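Flap endonuclease 1 (Desulfurococcus amylolyticus, PDB 3ORY) probably cleaves the 5' flaps of branched DNA intermediates that arise in replication and repair, acting as a structure-specific endonuclease. Local coordinates at residues 41-46 with 144-149; 148-153 with 160-165; 240-245 with 272-277. All blocks are in the same frame, centred on the assembly; numbering follows the deposited sequence.

Contact 1: 41-46 with 144-149; sequences DGYNAL and EMVRDA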
loop_
_atom_site.group_PDB
_atom_site.type_symbol
_atom_site.label_atom_id
_atom_site.label_comp_id
_atom_site.label_asym_id
_atom_site.label_seq_id
_atom_site.Cartn_x
_atom_site.Cartn_y
_atom_site.Cartn_z
ATOM N N ASP A 41 5.591 -2.774 -0.565
ATOM C CA ASP A 41 5.663 -2.037 0.677
ATOM C C ASP A 41 4.808 -2.748 1.713
ATOM O O ASP A 41 3.627 -3.029 1.478
ATOM C CB ASP A 41 5.230 -0.590 0.510
ATOM C CG ASP A 41 5.407 0.199 1.777
ATOM O OD1 ASP A 41 6.538 0.667 2.035
ATOM O OD2 ASP A 41 4.421 0.328 2.532
ATOM N N GLY A 42 5.443 -3.070 2.835
ATOM C CA GLY A 42 4.848 -3.895 3.881
ATOM C C GLY A 42 3.656 -3.247 4.572
ATOM O O GLY A 42 2.578 -3.820 4.596
ATOM N N TYR A 43 3.841 -2.048 5.119
ATOM C CA TYR A 43 2.760 -1.374 5.861
ATOM C C TYR A 43 1.562 -1.116 4.961
ATOM O O TYR A 43 0.425 -1.326 5.377
ATOM C CB TYR A 43 3.246 -0.060 6.522
ATOM C CG TYR A 43 4.175 -0.239 7.713
ATOM C CD1 TYR A 43 4.723 -1.485 8.026
ATOM C CD2 TYR A 43 4.536 0.853 8.508
ATOM C CE1 TYR A 43 5.596 -1.637 9.111
ATOM C CE2 TYR A 43 5.402 0.706 9.600
ATOM C CZ TYR A 43 5.927 -0.539 9.888
ATOM O OH TYR A 43 6.795 -0.702 10.947
ATOM N N ASN A 44 1.807 -0.669 3.727
ATOM C CA ASN A 44 0.694 -0.363 2.835
ATOM C C ASN A 44 -0.127 -1.612 2.538
ATOM O O ASN A 44 -1.358 -1.563 2.561
ATOM C CB ASN A 44 1.155 0.284 1.524
ATOM C CG ASN A 44 0.050 1.039 0.846
ATOM O OD1 ASN A 44 -0.126 2.250 1.077
ATOM N ND2 ASN A 44 -0.723 0.345 0.016
ATOM N N ALA A 45 0.554 -2.722 2.259
ATOM C CA ALA A 45 -0.136 -3.991 2.025
ATOM C C ALA A 45 -0.955 -4.409 3.236
ATOM O O ALA A 45 -2.097 -4.817 3.090
ATOM C CB ALA A 45 0.859 -5.110 1.618
ATOM N N LEU A 46 -0.380 -4.305 4.432
ATOM C CA LEU A 46 -1.102 -4.724 5.635
ATOM C C LEU A 46 -2.339 -3.863 5.863
ATOM O O LEU A 46 -3.375 -4.370 6.274
ATOM C CB LEU A 46 -0.179 -4.724 6.876
ATOM C CG LEU A 46 0.994 -5.714 6.808
ATOM C CD1 LEU A 46 1.885 -5.637 8.063
ATOM C CD2 LEU A 46 0.514 -7.139 6.594
ATOM N N GLU A 144 2.982 -5.207 16.993
ATOM C CA GLU A 144 2.769 -6.652 17.157
ATOM C C GLU A 144 2.237 -7.306 15.874
ATOM O O GLU A 144 2.672 -8.405 15.507
ATOM C CB GLU A 144 1.845 -6.961 18.362
ATOM C CG GLU A 144 1.379 -8.437 18.454
ATOM C CD GLU A 144 0.499 -8.741 19.679
ATOM O OE1 GLU A 144 -0.095 -7.809 20.265
ATOM O OE2 GLU A 144 0.394 -9.928 20.059
ATOM N N MET A 145 1.319 -6.632 15.180
ATOM C CA MET A 145 0.802 -7.149 13.909
ATOM C C MET A 145 1.901 -7.195 12.833
ATOM O O MET A 145 1.950 -8.131 12.028
ATOM C CB MET A 145 -0.385 -6.322 13.427
ATOM C CG MET A 145 -1.603 -6.410 14.356
ATOM S SD MET A 145 -2.719 -4.987 14.213
ATOM C CE MET A 145 -3.279 -5.189 12.548
ATOM N N VAL A 146 2.785 -6.194 12.847
ATOM C CA VAL A 146 3.940 -6.172 11.940
ATOM C C VAL A 146 4.885 -7.345 12.251
ATOM O O VAL A 146 5.331 -8.053 11.347
ATOM C CB VAL A 146 4.679 -4.806 11.988
ATOM C CG1 VAL A 146 6.002 -4.861 11.198
ATOM C CG2 VAL A 146 3.762 -3.691 11.444
ATOM N N ARG A 147 5.182 -7.539 13.533
ATOM C CA ARG A 147 5.985 -8.677 13.974
ATOM C C ARG A 147 5.397 -9.999 13.478
ATOM O O ARG A 147 6.122 -10.826 12.932
ATOM C CB ARG A 147 6.091 -8.677 15.506
ATOM C CG ARG A 147 6.856 -9.840 16.128
ATOM C CD ARG A 147 7.238 -9.514 17.594
ATOM N NE ARG A 147 8.033 -8.276 17.680
ATOM C CZ ARG A 147 7.623 -7.134 18.241
ATOM N NH1 ARG A 147 6.416 -7.050 18.803
ATOM N NH2 ARG A 147 8.430 -6.073 18.251
ATOM N N ASP A 148 4.093 -10.197 13.668
ATOM C CA ASP A 148 3.431 -11.427 13.209
ATOM C C ASP A 148 3.494 -11.595 11.697
ATOM O O ASP A 148 3.698 -12.705 11.201
ATOM C CB ASP A 148 1.979 -11.492 13.707
ATOM C CG ASP A 148 1.893 -11.657 15.227
ATOM O OD1 ASP A 148 2.901 -12.080 15.840
ATOM O OD2 ASP A 148 0.835 -11.339 15.809
ATOM N N ALA A 149 3.340 -10.486 10.972
ATOM C CA ALA A 149 3.439 -10.492 9.514
ATOM C C ALA A 149 4.824 -10.953 9.056
ATOM O O ALA A 149 4.938 -11.768 8.135
ATOM C CB ALA A 149 3.121 -9.099 8.939
#
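Tyr-43 and Val-146 mark the nearest passage of two helices, their CA atoms 7.8 Å apart. The short axes of 42-46 and 144-149 come no nearer than 11.4 Å and run at 101° to each other, so they meet nearly at right angles and the gap is bridged by side chains. The first helix starts directly after strand 37-41. Asp-41 is its N-cap, OD2 accepting from the backbone N of Asn-44 at 3.0 Å.

Val-146 reaches across with both methyls. With its CG1 anti to the backbone N (chi1 172°), CG2 comes within 3.6 Å of Tyr-43 CE1 and CG1 within 3.9 Å of the same atom, and the two side chains cross at about a right angle. Both methyls close on the CE1 corner of the phenol ring from the same side, obliquely, while its hydroxyl lies farther on and bonds to the carbonyl O of Lys-96. One turn along each helix, Leu-46 sets both branches on Ala-149: CD1 is 3.8 Å from Ala-149 CB and CD2 4.0 Å. The small alanine leaves room for this fork. Phe-93, from the strand beneath, touches Tyr-43, Leu-46 and Val-146 and joins both helices to the sheet of the PIN-like nuclease domain.

The chemistry divides by position. What crosses between the helices is wholly apolar and buried, whereas Asp-41, with Glu-168 close by, faces an acidic area consistent with the metal-dependent active site of this family. The helices are thus joined here by apolar contacts alone, and the polar groups at the start of helix 42-52 take no part.

Contact 2: 148-153 with 160-165; sequences DAKSLL and WVQAPA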
loop_
_atom_site.group_PDB
_atom_site.type_symbol
_atom_site.label_atom_id
_atom_site.label_comp_id
_atom_site.label_asym_id
_atom_site.label_seq_id
_atom_site.Cartn_x
_atom_site.Cartn_y
_atom_site.Cartn_z
ATOM N N ASP A 148 4.093 -10.197 13.668
ATOM C CA ASP A 148 3.431 -11.427 13.209
ATOM C C ASP A 148 3.494 -11.595 11.697
ATOM O O ASP A 148 3.698 -12.705 11.201
ATOM C CB ASP A 148 1.979 -11.492 13.707
ATOM C CG ASP A 148 1.893 -11.657 15.227
ATOM O OD1 ASP A 148 2.901 -12.080 15.840
ATOM O OD2 ASP A 148 0.835 -11.339 15.809
ATOM N N ALA A 149 3.340 -10.486 10.972
ATOM C CA ALA A 149 3.439 -10.492 9.514
ATOM C C ALA A 149 4.824 -10.953 9.056
ATOM O O ALA A 149 4.938 -11.768 8.135
ATOM C CB ALA A 149 3.121 -9.099 8.939
ATOM N N LYS A 150 5.864 -10.429 9.705
ATOM C CA LYS A 150 7.236 -10.843 9.416
ATOM C C LYS A 150 7.422 -12.340 9.710
ATOM O O LYS A 150 8.000 -13.054 8.897
ATOM C CB LYS A 150 8.248 -10.006 10.205
ATOM C CG LYS A 150 8.370 -8.554 9.722
ATOM C CD LYS A 150 9.179 -7.703 10.706
ATOM C CE LYS A 150 9.315 -6.284 10.160
ATOM N NZ LYS A 150 10.038 -5.399 11.123
ATOM N N SER A 151 6.922 -12.803 10.856
ATOM C CA SER A 151 6.997 -14.228 11.212
ATOM C C SER A 151 6.291 -15.105 10.188
ATOM O O SER A 151 6.792 -16.173 9.839
ATOM C CB SER A 151 6.397 -14.491 12.597
ATOM O OG SER A 151 7.158 -13.840 13.602
ATOM N N LEU A 152 5.126 -14.667 9.720
ATOM C CA LEU A 152 4.384 -15.436 8.716
ATOM C C LEU A 152 5.168 -15.557 7.398
ATOM O O LEU A 152 5.259 -16.642 6.815
ATOM C CB LEU A 152 2.992 -14.836 8.471
ATOM C CG LEU A 152 2.162 -15.516 7.369
ATOM C CD1 LEU A 152 1.846 -16.999 7.717
ATOM C CD2 LEU A 152 0.882 -14.734 7.092
ATOM N N LEU A 153 5.726 -14.439 6.932
ATOM C CA LEU A 153 6.526 -14.447 5.709
ATOM C C LEU A 153 7.729 -15.380 5.835
ATOM O O LEU A 153 8.004 -16.148 4.903
ATOM C CB LEU A 153 6.944 -13.024 5.299
ATOM C CG LEU A 153 5.771 -12.086 4.965
ATOM C CD1 LEU A 153 6.233 -10.629 4.880
ATOM C CD2 LEU A 153 5.043 -12.498 3.678
ATOM N N TRP A 160 11.835 -10.539 3.187
ATOM C CA TRP A 160 11.469 -9.158 3.462
ATOM C C TRP A 160 12.721 -8.388 3.878
ATOM O O TRP A 160 13.681 -8.958 4.424
ATOM C CB TRP A 160 10.337 -9.045 4.502
ATOM C CG TRP A 160 10.649 -9.690 5.818
ATOM C CD1 TRP A 160 10.338 -10.967 6.198
ATOM C CD2 TRP A 160 11.344 -9.100 6.922
ATOM N NE1 TRP A 160 10.799 -11.207 7.466
ATOM C CE2 TRP A 160 11.420 -10.078 7.935
ATOM C CE3 TRP A 160 11.908 -7.837 7.153
ATOM C CZ2 TRP A 160 12.041 -9.839 9.158
ATOM C CZ3 TRP A 160 12.524 -7.597 8.358
ATOM C CH2 TRP A 160 12.584 -8.593 9.357
ATOM N N VAL A 161 12.698 -7.096 3.606
ATOM C CA VAL A 161 13.846 -6.243 3.801
ATOM C C VAL A 161 13.518 -5.238 4.897
ATOM O O VAL A 161 12.442 -4.636 4.890
ATOM C CB VAL A 161 14.209 -5.532 2.471
ATOM C CG1 VAL A 161 15.259 -4.438 2.689
ATOM C CG2 VAL A 161 14.703 -6.566 1.455
ATOM N N GLN A 162 14.444 -5.082 5.846
ATOM C CA GLN A 162 14.332 -4.058 6.875
ATOM C C GLN A 162 14.856 -2.736 6.319
ATOM O O GLN A 162 16.062 -2.562 6.139
ATOM C CB GLN A 162 15.128 -4.453 8.133
ATOM C CG GLN A 162 14.963 -3.455 9.292
ATOM C CD GLN A 162 13.502 -3.191 9.596
ATOM O OE1 GLN A 162 12.805 -4.076 10.086
ATOM N NE2 GLN A 162 13.021 -1.966 9.298
ATOM N N ALA A 163 13.948 -1.807 6.038
ATOM C CA ALA A 163 14.339 -0.470 5.613
ATOM C C ALA A 163 14.881 0.293 6.821
ATOM O O ALA A 163 14.372 0.117 7.930
ATOM C CB ALA A 163 13.145 0.250 5.033
ATOM N N PRO A 164 15.933 1.118 6.626
ATOM C CA PRO A 164 16.388 1.989 7.714
ATOM C C PRO A 164 15.349 3.052 8.089
ATOM O O PRO A 164 15.264 3.445 9.259
ATOM C CB PRO A 164 17.650 2.653 7.138
ATOM C CG PRO A 164 17.503 2.574 5.662
ATOM C CD PRO A 164 16.779 1.258 5.423
ATOM N N ALA A 165 14.585 3.520 7.105
ATOM C CA ALA A 165 13.593 4.573 7.310
ATOM C C ALA A 165 12.330 4.241 6.525
ATOM O O ALA A 165 11.791 3.155 6.701
ATOM C CB ALA A 165 14.183 5.962 6.917
#
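The first torsions of Lys-150 and Trp-160 aim the two side chains at each other. The lysine places CG anti to its carbonyl carbon (chi1 -71°) and then runs on fully extended, while the indole takes the crowded position between backbone N and carbonyl carbon (chi1 58°), which brings a flat face up beneath that chain. The setting is the helix-to-strand half of a beta-alpha-beta crossover in the PIN-like domain: helix 143-156 leads into strand 160-162, which pairs in parallel with strand 88-93.

The lysine's methylenes travel over the ring system from one end to the other. CB lies 3.9 Å from Trp-160 NE1 at the five-membered end, CG makes a CH-pi contact 3.9 Å from the centroid of the six-membered ring, and CE reaches Trp-160 CZ3 at 3.9 Å. Leu-153 adds a methylene at the near end, its CB 4.1 Å from Trp-160 CD1. The indole N-H turns to Asp-154 OD1, which helps to fix how the ring is rotated.

Beyond the ring the ammonium group finds a polar mate. Lys-150 NZ donates to Gln-162 OE1 at 3.2 Å, in the carbonyl plane and at a C=O...donor angle of 155°. The other end of this amide is gripped too, by Asp-94 O and, lying almost in the amide plane, by Ala-163 O, which accepts from Gln-162 NE2 at 2.8 Å.

Contact 3: 240-245 with 272-277; sequences LIDIGI and GGIEKI. With PO4 (phosphate ion), chain D.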
loop_
_atom_site.group_PDB
_atom_site.type_symbol
_atom_site.label_atom_id
_atom_site.label_comp_id
_atom_site.label_asym_id
_atom_site.label_seq_id
_atom_site.Cartn_x
_atom_site.Cartn_y
_atom_site.Cartn_z
ATOM N N LEU A 240 7.287 16.956 -8.897
ATOM C CA LEU A 240 6.466 15.840 -8.396
ATOM C C LEU A 240 6.552 15.718 -6.871
ATOM O O LEU A 240 5.535 15.542 -6.177
ATOM C CB LEU A 240 6.884 14.508 -9.040
ATOM C CG LEU A 240 5.998 13.299 -8.684
ATOM C CD1 LEU A 240 4.581 13.467 -9.285
ATOM C CD2 LEU A 240 6.599 11.977 -9.121
ATOM N N ILE A 241 7.774 15.790 -6.353
ATOM C CA ILE A 241 7.981 15.780 -4.909
ATOM C C ILE A 241 7.215 16.943 -4.259
ATOM O O ILE A 241 6.553 16.766 -3.236
ATOM C CB ILE A 241 9.487 15.828 -4.562
ATOM C CG1 ILE A 241 10.149 14.502 -4.952
ATOM C CG2 ILE A 241 9.689 16.128 -3.068
ATOM C CD1 ILE A 241 11.702 14.530 -4.917
ATOM N N ASP A 242 7.288 18.124 -4.865
ATOM C CA ASP A 242 6.607 19.286 -4.316
ATOM C C ASP A 242 5.087 19.085 -4.271
ATOM O O ASP A 242 4.430 19.524 -3.322
ATOM C CB ASP A 242 6.973 20.562 -5.089
ATOM C CG ASP A 242 8.285 21.190 -4.595
ATOM O OD1 ASP A 242 8.870 20.701 -3.608
ATOM O OD2 ASP A 242 8.745 22.177 -5.191
ATOM N N ILE A 243 4.537 18.416 -5.284
ATOM C CA ILE A 243 3.119 18.068 -5.268
ATOM C C ILE A 243 2.809 17.244 -4.016
ATOM O O ILE A 243 1.837 17.534 -3.297
ATOM C CB ILE A 243 2.660 17.337 -6.555
ATOM C CG1 ILE A 243 2.716 18.291 -7.757
ATOM C CG2 ILE A 243 1.222 16.822 -6.393
ATOM C CD1 ILE A 243 2.627 17.583 -9.111
ATOM N N GLY A 244 3.664 16.261 -3.730
ATOM C CA GLY A 244 3.493 15.423 -2.539
ATOM C C GLY A 244 3.530 16.210 -1.241
ATOM O O GLY A 244 2.746 15.935 -0.312
ATOM N N ILE A 245 4.453 17.170 -1.166
ATOM C CA ILE A 245 4.613 18.024 0.013
ATOM C C ILE A 245 3.358 18.881 0.243
ATOM O O ILE A 245 2.926 19.078 1.391
ATOM C CB ILE A 245 5.900 18.888 -0.090
ATOM C CG1 ILE A 245 7.150 17.996 0.007
ATOM C CG2 ILE A 245 5.924 19.972 0.990
ATOM C CD1 ILE A 245 8.479 18.677 -0.362
ATOM N N GLY A 272 6.504 27.166 -10.625
ATOM C CA GLY A 272 7.786 26.469 -10.751
ATOM C C GLY A 272 8.298 25.908 -9.435
ATOM O O GLY A 272 9.502 25.877 -9.197
ATOM N N GLY A 273 7.390 25.446 -8.587
ATOM C CA GLY A 273 7.772 24.920 -7.278
ATOM C C GLY A 273 6.854 25.446 -6.199
ATOM O O GLY A 273 5.761 25.923 -6.492
ATOM N N ILE A 274 7.305 25.380 -4.954
ATOM C CA ILE A 274 6.491 25.817 -3.827
ATOM C C ILE A 274 6.843 27.227 -3.355
ATOM O O ILE A 274 5.950 28.000 -3.006
ATOM C CB ILE A 274 6.576 24.816 -2.637
ATOM C CG1 ILE A 274 5.852 23.513 -2.984
ATOM C CG2 ILE A 274 5.966 25.412 -1.376
ATOM C CD1 ILE A 274 6.064 22.384 -1.957
ATOM N N GLU A 275 8.134 27.558 -3.336
ATOM C CA GLU A 275 8.597 28.781 -2.664
ATOM C C GLU A 275 8.061 30.089 -3.260
ATOM O O GLU A 275 7.959 31.099 -2.552
ATOM C CB GLU A 275 10.132 28.821 -2.548
ATOM C CG GLU A 275 10.727 27.869 -1.480
ATOM C CD GLU A 275 10.134 28.036 -0.063
ATOM O OE1 GLU A 275 10.702 27.462 0.895
ATOM O OE2 GLU A 275 9.111 28.731 0.120
ATOM N N LYS A 276 7.704 30.048 -4.543
ATOM C CA LYS A 276 7.160 31.211 -5.252
ATOM C C LYS A 276 5.625 31.296 -5.241
ATOM O O LYS A 276 5.064 32.339 -5.598
ATOM C CB LYS A 276 7.661 31.232 -6.694
ATOM C CG LYS A 276 9.131 31.567 -6.823
ATOM C CD LYS A 276 9.573 31.460 -8.259
ATOM C CE LYS A 276 10.812 32.299 -8.496
ATOM N NZ LYS A 276 11.064 32.429 -9.955
ATOM N N ILE A 277 4.950 30.203 -4.865
ATOM C CA ILE A 277 3.480 30.210 -4.727
ATOM C C ILE A 277 3.122 31.366 -3.789
ATOM O O ILE A 277 3.710 31.479 -2.708
ATOM C CB ILE A 277 2.922 28.850 -4.188
ATOM C CG1 ILE A 277 3.226 27.714 -5.167
ATOM C CG2 ILE A 277 1.399 28.916 -3.931
ATOM C CD1 ILE A 277 2.803 26.326 -4.669
HETATM P P PO4 D . 10.851 24.688 -3.871
HETATM O O1 PO4 D . 10.229 24.552 -2.499
HETATM O O2 PO4 D . 12.310 25.014 -3.722
HETATM O O3 PO4 D . 10.720 23.404 -4.630
HETATM O O4 PO4 D . 10.107 25.794 -4.578
#
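Ile-274 lies flat against one face of the Asp-242 carboxylate. The outer bond of the isoleucine, CG1 to CD1, runs over the flat of the acid group, roughly along its CG-OD1 bond: CD1 stands 3.6 Å from Asp-242 CG, above the carboxylate plane, and CG1 is 3.7 Å from the same carbon. The setting is consistent with the helix-three-turn-helix (H3TH) region of the 5' nuclease family, where helix 237-247 leads through a connecting loop to helix 261-271; residues 272-277 form the loop that follows.

The same methyl also packs beside Ile-245, one helical turn on, with Ile-274 CD1 at 3.8 Å from Ile-245 CG2. Having CG1 anti to its carbonyl carbon (chi1 -70°) sends the long branch of Ile-274 into this groove, and Leu-282 touches the side chain from outside the two segments. Cutting the residue back to an alanine here removes that branch and would probably open a gap beside Ile-245 and leave the carboxylate of Asp-242 less restrained in its rotation.

Next to this apolar patch a phosphate ion, probably from the crystallisation liquor, occupies the start of the loop. Ile-274 begins a type I turn, closed by Ile-277 N bonding to Ile-274 O. Gly-273 just before it lets the chain pass close to the ion, since a CB there would run into phosphate O4 as well as into the preceding carbonyl. Lys-294 NZ, from helix 290-298, is also hydrogen-bonded to the ion. On the loop side, two successive backbone amides converge on one oxygen: Ile-274 N donates to phosphate O4 at 2.9 Å with a bent N-H...O angle of 137°, and Glu-275 N donates to O4, also at 2.9 Å, almost straight at 177°.

Contacts 1 and 2 are neighbours, with centres 7 Å apart, and both draw on helix 143-156. The segments overlap at Asp-148 and Ala-149, so neighbouring residues of one helix face helix 42-52 and strand 160-162. Strand 88-93 lies under both, tying early and later parts of the chain into one sheet. Contact 3 comes last along the chain and stands apart, its centre 31 Å from contact 1 and 33 Å from contact 2, across the chain's centre from contact 1. The first two lie in the sheet-and-helix core of the nuclease, the third in a helical region that probably engages duplex DNA, as in relatives.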